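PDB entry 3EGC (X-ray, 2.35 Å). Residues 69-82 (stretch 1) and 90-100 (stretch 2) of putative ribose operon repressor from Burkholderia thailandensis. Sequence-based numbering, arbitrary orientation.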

# COMPACT_ATOMS: atom_id res chain seq x y z
N ILE A 69 3.50 -11.28 -15.70
CA ILE A 69 3.87 -11.46 -14.34
C ILE A 69 2.61 -11.67 -13.50
O ILE A 69 1.71 -10.86 -13.51
CB ILE A 69 4.63 -10.25 -13.79
CG1 ILE A 69 5.91 -10.03 -14.62
CG2 ILE A 69 4.87 -10.46 -12.26
CD1 ILE A 69 6.76 -8.91 -14.07
N LEU A 70 2.60 -12.74 -12.72
CA LEU A 70 1.38 -13.14 -12.06
C LEU A 70 1.59 -13.35 -10.56
O LEU A 70 2.37 -14.20 -10.15
CB LEU A 70 0.83 -14.44 -12.75
CG LEU A 70 -0.32 -15.11 -12.01
CD1 LEU A 70 -1.54 -14.18 -11.87
CD2 LEU A 70 -0.78 -16.49 -12.63
N ALA A 71 0.95 -12.56 -9.74
CA ALA A 71 0.84 -12.90 -8.32
C ALA A 71 -0.43 -13.74 -8.12
O ALA A 71 -1.55 -13.22 -8.05
CB ALA A 71 0.77 -11.63 -7.46
N PRO A 72 -0.26 -15.05 -8.03
CA PRO A 72 -1.37 -15.93 -8.07
C PRO A 72 -2.36 -15.83 -6.91
O PRO A 72 -1.99 -15.64 -5.74
CB PRO A 72 -0.72 -17.33 -8.12
CG PRO A 72 0.73 -17.10 -8.45
CD PRO A 72 1.02 -15.76 -7.92
N SER A 73 -3.62 -15.98 -7.25
CA SER A 73 -4.66 -16.01 -6.26
C SER A 73 -4.78 -17.48 -5.91
O SER A 73 -4.35 -18.34 -6.69
CB SER A 73 -5.96 -15.53 -6.90
OG SER A 73 -5.94 -14.12 -7.04
N GLU A 74 -5.30 -17.76 -4.73
CA GLU A 74 -5.40 -19.14 -4.26
C GLU A 74 -6.44 -19.82 -5.11
O GLU A 74 -7.57 -19.36 -5.20
CB GLU A 74 -5.85 -19.19 -2.80
CG GLU A 74 -5.85 -20.60 -2.21
CD GLU A 74 -6.24 -20.63 -0.75
OE1 GLU A 74 -6.83 -19.66 -0.26
OE2 GLU A 74 -6.00 -21.66 -0.10
N GLY A 75 -6.06 -20.96 -5.69
CA GLY A 75 -6.92 -21.76 -6.51
C GLY A 75 -6.07 -22.59 -7.48
O GLY A 75 -4.84 -22.56 -7.39
N GLU A 76 -6.73 -23.29 -8.41
CA GLU A 76 -6.06 -24.15 -9.40
C GLU A 76 -5.47 -23.34 -10.54
O GLU A 76 -6.08 -22.44 -11.04
CB GLU A 76 -7.02 -25.21 -9.99
CG GLU A 76 -6.30 -26.39 -10.71
CD GLU A 76 -7.24 -27.33 -11.46
OE1 GLU A 76 -8.26 -26.84 -12.01
OE2 GLU A 76 -6.95 -28.55 -11.52
N HIS A 77 -4.28 -23.68 -11.00
CA HIS A 77 -3.68 -22.93 -12.11
C HIS A 77 -3.40 -23.75 -13.37
O HIS A 77 -2.74 -23.28 -14.27
CB HIS A 77 -2.45 -22.19 -11.60
CG HIS A 77 -2.78 -21.14 -10.58
ND1 HIS A 77 -2.76 -21.39 -9.22
CD2 HIS A 77 -3.20 -19.87 -10.73
CE1 HIS A 77 -3.13 -20.29 -8.58
NE2 HIS A 77 -3.41 -19.36 -9.47
N ASP A 78 -3.94 -24.96 -13.45
CA ASP A 78 -3.75 -25.81 -14.61
C ASP A 78 -4.27 -25.20 -15.91
O ASP A 78 -3.73 -25.49 -16.97
CB ASP A 78 -4.38 -27.13 -14.40
N TYR A 79 -5.31 -24.38 -15.82
CA TYR A 79 -5.84 -23.68 -16.97
C TYR A 79 -4.75 -22.88 -17.65
O TYR A 79 -4.84 -22.60 -18.84
CB TYR A 79 -7.00 -22.74 -16.56
CG TYR A 79 -6.55 -21.41 -15.94
CD1 TYR A 79 -6.29 -20.28 -16.75
CD2 TYR A 79 -6.37 -21.29 -14.56
CE1 TYR A 79 -5.90 -19.08 -16.18
CE2 TYR A 79 -5.96 -20.10 -13.98
CZ TYR A 79 -5.72 -19.00 -14.78
OH TYR A 79 -5.30 -17.83 -14.20
N LEU A 80 -3.72 -22.49 -16.91
CA LEU A 80 -2.62 -21.78 -17.56
C LEU A 80 -1.94 -22.69 -18.55
O LEU A 80 -1.49 -22.28 -19.65
CB LEU A 80 -1.61 -21.26 -16.54
CG LEU A 80 -2.10 -20.07 -15.69
CD1 LEU A 80 -1.21 -19.85 -14.50
CD2 LEU A 80 -2.22 -18.83 -16.56
N ARG A 81 -1.82 -23.93 -18.15
CA ARG A 81 -0.99 -24.82 -18.93
C ARG A 81 -1.79 -25.37 -20.10
O ARG A 81 -1.21 -25.79 -21.05
CB ARG A 81 -0.48 -25.92 -18.04
CG ARG A 81 -1.15 -27.23 -18.24
CD ARG A 81 -0.04 -28.24 -18.21
NE ARG A 81 0.10 -28.87 -16.91
CZ ARG A 81 -0.33 -30.10 -16.66
NH1 ARG A 81 -0.13 -30.62 -15.45
NH2 ARG A 81 -0.95 -30.82 -17.60
N THR A 82 -3.13 -25.29 -20.04
CA THR A 82 -3.92 -25.83 -21.14
C THR A 82 -4.53 -24.79 -22.05
O THR A 82 -4.89 -25.11 -23.17
CB THR A 82 -5.03 -26.78 -20.66
OG1 THR A 82 -6.00 -26.04 -19.90
CG2 THR A 82 -4.43 -27.91 -19.81
N ILE A 90 5.53 -16.75 -18.68
CA ILE A 90 4.88 -16.38 -17.44
C ILE A 90 5.85 -16.44 -16.27
O ILE A 90 6.45 -17.46 -16.04
CB ILE A 90 3.69 -17.31 -17.11
CG1 ILE A 90 2.62 -17.25 -18.25
CG2 ILE A 90 3.09 -16.99 -15.69
CD1 ILE A 90 1.55 -18.24 -18.09
N VAL A 91 6.01 -15.37 -15.53
CA VAL A 91 6.68 -15.55 -14.27
C VAL A 91 5.80 -15.19 -13.11
O VAL A 91 5.12 -14.18 -13.16
CB VAL A 91 8.08 -14.95 -14.18
CG1 VAL A 91 8.66 -14.53 -15.59
CG2 VAL A 91 8.12 -13.93 -13.22
N ALA A 92 5.75 -16.09 -12.13
CA ALA A 92 5.00 -15.91 -10.90
C ALA A 92 5.83 -15.17 -9.87
O ALA A 92 7.06 -15.35 -9.80
CB ALA A 92 4.55 -17.30 -10.32
N VAL A 93 5.16 -14.39 -9.03
CA VAL A 93 5.87 -13.80 -7.85
C VAL A 93 5.12 -14.24 -6.63
O VAL A 93 3.87 -14.49 -6.71
CB VAL A 93 5.90 -12.24 -7.87
CG1 VAL A 93 6.75 -11.77 -9.00
CG2 VAL A 93 4.44 -11.67 -7.99
N ASN A 94 5.88 -14.31 -5.52
CA ASN A 94 5.36 -14.48 -4.17
C ASN A 94 4.97 -15.95 -3.92
O ASN A 94 5.43 -16.57 -2.93
CB ASN A 94 4.24 -13.48 -3.89
CG ASN A 94 3.49 -13.75 -2.57
OD1 ASN A 94 2.25 -13.84 -2.56
ND2 ASN A 94 4.21 -13.88 -1.49
N ARG A 95 4.14 -16.48 -4.82
CA ARG A 95 3.70 -17.88 -4.76
C ARG A 95 4.04 -18.53 -6.10
O ARG A 95 3.80 -17.93 -7.13
CB ARG A 95 2.17 -18.01 -4.51
CG ARG A 95 1.76 -17.78 -3.07
CD ARG A 95 0.92 -16.56 -2.88
NE ARG A 95 -0.48 -16.77 -3.25
CZ ARG A 95 -1.52 -16.10 -2.75
NH1 ARG A 95 -1.38 -15.17 -1.82
NH2 ARG A 95 -2.72 -16.39 -3.21
N GLU A 96 4.57 -19.75 -6.07
CA GLU A 96 4.96 -20.44 -7.29
C GLU A 96 3.73 -21.02 -7.99
O GLU A 96 2.66 -21.20 -7.39
CB GLU A 96 5.98 -21.55 -6.98
CG GLU A 96 5.33 -22.65 -6.23
CD GLU A 96 6.31 -23.68 -5.70
OE1 GLU A 96 6.07 -24.71 -5.34
OE2 GLU A 96 7.42 -23.63 -5.59
N LEU A 97 3.88 -21.33 -9.28
CA LEU A 97 2.80 -21.92 -10.06
C LEU A 97 2.91 -23.43 -10.13
O LEU A 97 1.89 -24.14 -10.02
CB LEU A 97 2.82 -21.36 -11.47
CG LEU A 97 1.82 -20.28 -11.87
CD1 LEU A 97 1.04 -19.80 -10.67
CD2 LEU A 97 2.54 -19.13 -12.63
N ARG A 98 4.13 -23.95 -10.30
CA ARG A 98 4.31 -25.39 -10.47
C ARG A 98 3.72 -25.78 -11.80
O ARG A 98 2.96 -26.71 -11.91
CB ARG A 98 3.60 -26.17 -9.36
CG ARG A 98 4.40 -26.18 -8.07
CD ARG A 98 3.54 -26.40 -6.88
NE ARG A 98 2.70 -27.58 -7.00
CZ ARG A 98 1.54 -27.70 -6.38
NH1 ARG A 98 0.81 -28.81 -6.54
NH2 ARG A 98 1.13 -26.74 -5.57
N ILE A 99 4.08 -25.01 -12.82
CA ILE A 99 3.75 -25.35 -14.17
C ILE A 99 5.04 -25.28 -14.90
O ILE A 99 5.72 -24.26 -14.83
CB ILE A 99 2.84 -24.28 -14.78
CG1 ILE A 99 1.57 -24.09 -13.94
CG2 ILE A 99 2.54 -24.60 -16.23
CD1 ILE A 99 0.39 -24.90 -14.42
N PRO A 100 5.40 -26.36 -15.61
CA PRO A 100 6.61 -26.42 -16.41
C PRO A 100 6.75 -25.20 -17.31
O PRO A 100 5.80 -24.82 -17.94
CB PRO A 100 6.38 -27.67 -17.27
CG PRO A 100 5.62 -28.55 -16.38
CD PRO A 100 4.65 -27.63 -15.69

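Two parallel strands, Ile69-Leu70 and the one beginning at Ile90, join the stretches at one end; beyond them a loop and a short helix of stretch 1 close over the apolar side chains of stretch 2. Together the contacts bury 751 Å², summed over both sides. Ile90 opens stretch 2: its CA-to-CB bond points sideways, but with chi1 m and chi2 t the side chain extends until Ile90 CD1 lies 4.1 Å from CD2 of Leu80 on the helix. A branched apolar side chain suits this buried meeting of strand and helix. Val91 pairs with Ile69, their side chains on the same face of the sheet. Its carbonyl does the polar work: Val91 O accepts a hydrogen bond from Leu70 N at 2.9 Å and also receives a CA-H...O contact from Ile69 CA at 3.2 Å. Ala92 pairs with Leu70 on the other face, Ala92 CA to Leu70 CA 4.7 Å. Ala92 CA makes the matching contact with Leu70 O at 3.2 Å, while the small Ala92 CB meets CG of Pro72 at 4.3 Å. Val93 N then donates to Leu70 O at 3.0 Å, so that Leu70 bonds through both its N and its O to residues flanking Ala92, the usual pattern of parallel strands. The two methyls of Val93 are both used: Val93 CG1 is 4.0 Å from Ile69 CG2, and Val93 CG2 is 3.7 Å from Ala71 CB. Pro72 offers no amide hydrogen, and Pro72 CD instead packs 3.3 Å from Val93 O; that carbonyl, Val93 O, accepts a hydrogen bond from Arg95 N at 2.8 Å, within stretch 2.

Asn94, at positive phi, adds little to the contact. The CA-to-CB bond of Arg95 points toward stretch 1, and the residue is buried. Pro72 O sits over one face of the Arg95 guanidinium, 2.7 Å from Arg95 NH2, an approach too poorly angled for a hydrogen bond; Glu74 N lies near the guanidinium plane, 3.3 Å from Arg95 NH2, but both atoms are donors. Arg95 NH2 is hydrogen-bonded elsewhere in the structure; here the positive guanidinium lies close against the partly negative Pro72 O, and CB of Arg95 lies 4.2 Å from CD of Pro72. Glu96 points away.

Leu97 is the apolar hub. Its CA-to-CB bond is sideways, but the end of the side chain comes nearer and reaches four residues: Leu97 CD1 is 3.5 Å from Pro72 CG, Leu97 CD2 is 4.2 Å from Leu70 CD2, and Leu97 CG is 4.0 Å from Leu80 CD1. Leu97 CD1 also lies over the face of the His77 ring, 4.2 Å from its centroid and 18° off the normal, a CH-pi contact. The branched leucine lets one side chain meet strand, loop and helix together.

Arg98 is out of reach. The CA-to-CB bond of Ile99 points toward stretch 1, and Ile99 CD1 lies 3.5 Å from His77 O and 4.2 Å from Asp78 CA. Ile99 CG2 packs 3.8 Å from Arg81 CB, so the arginine contributes aliphatic surface at this exposed margin.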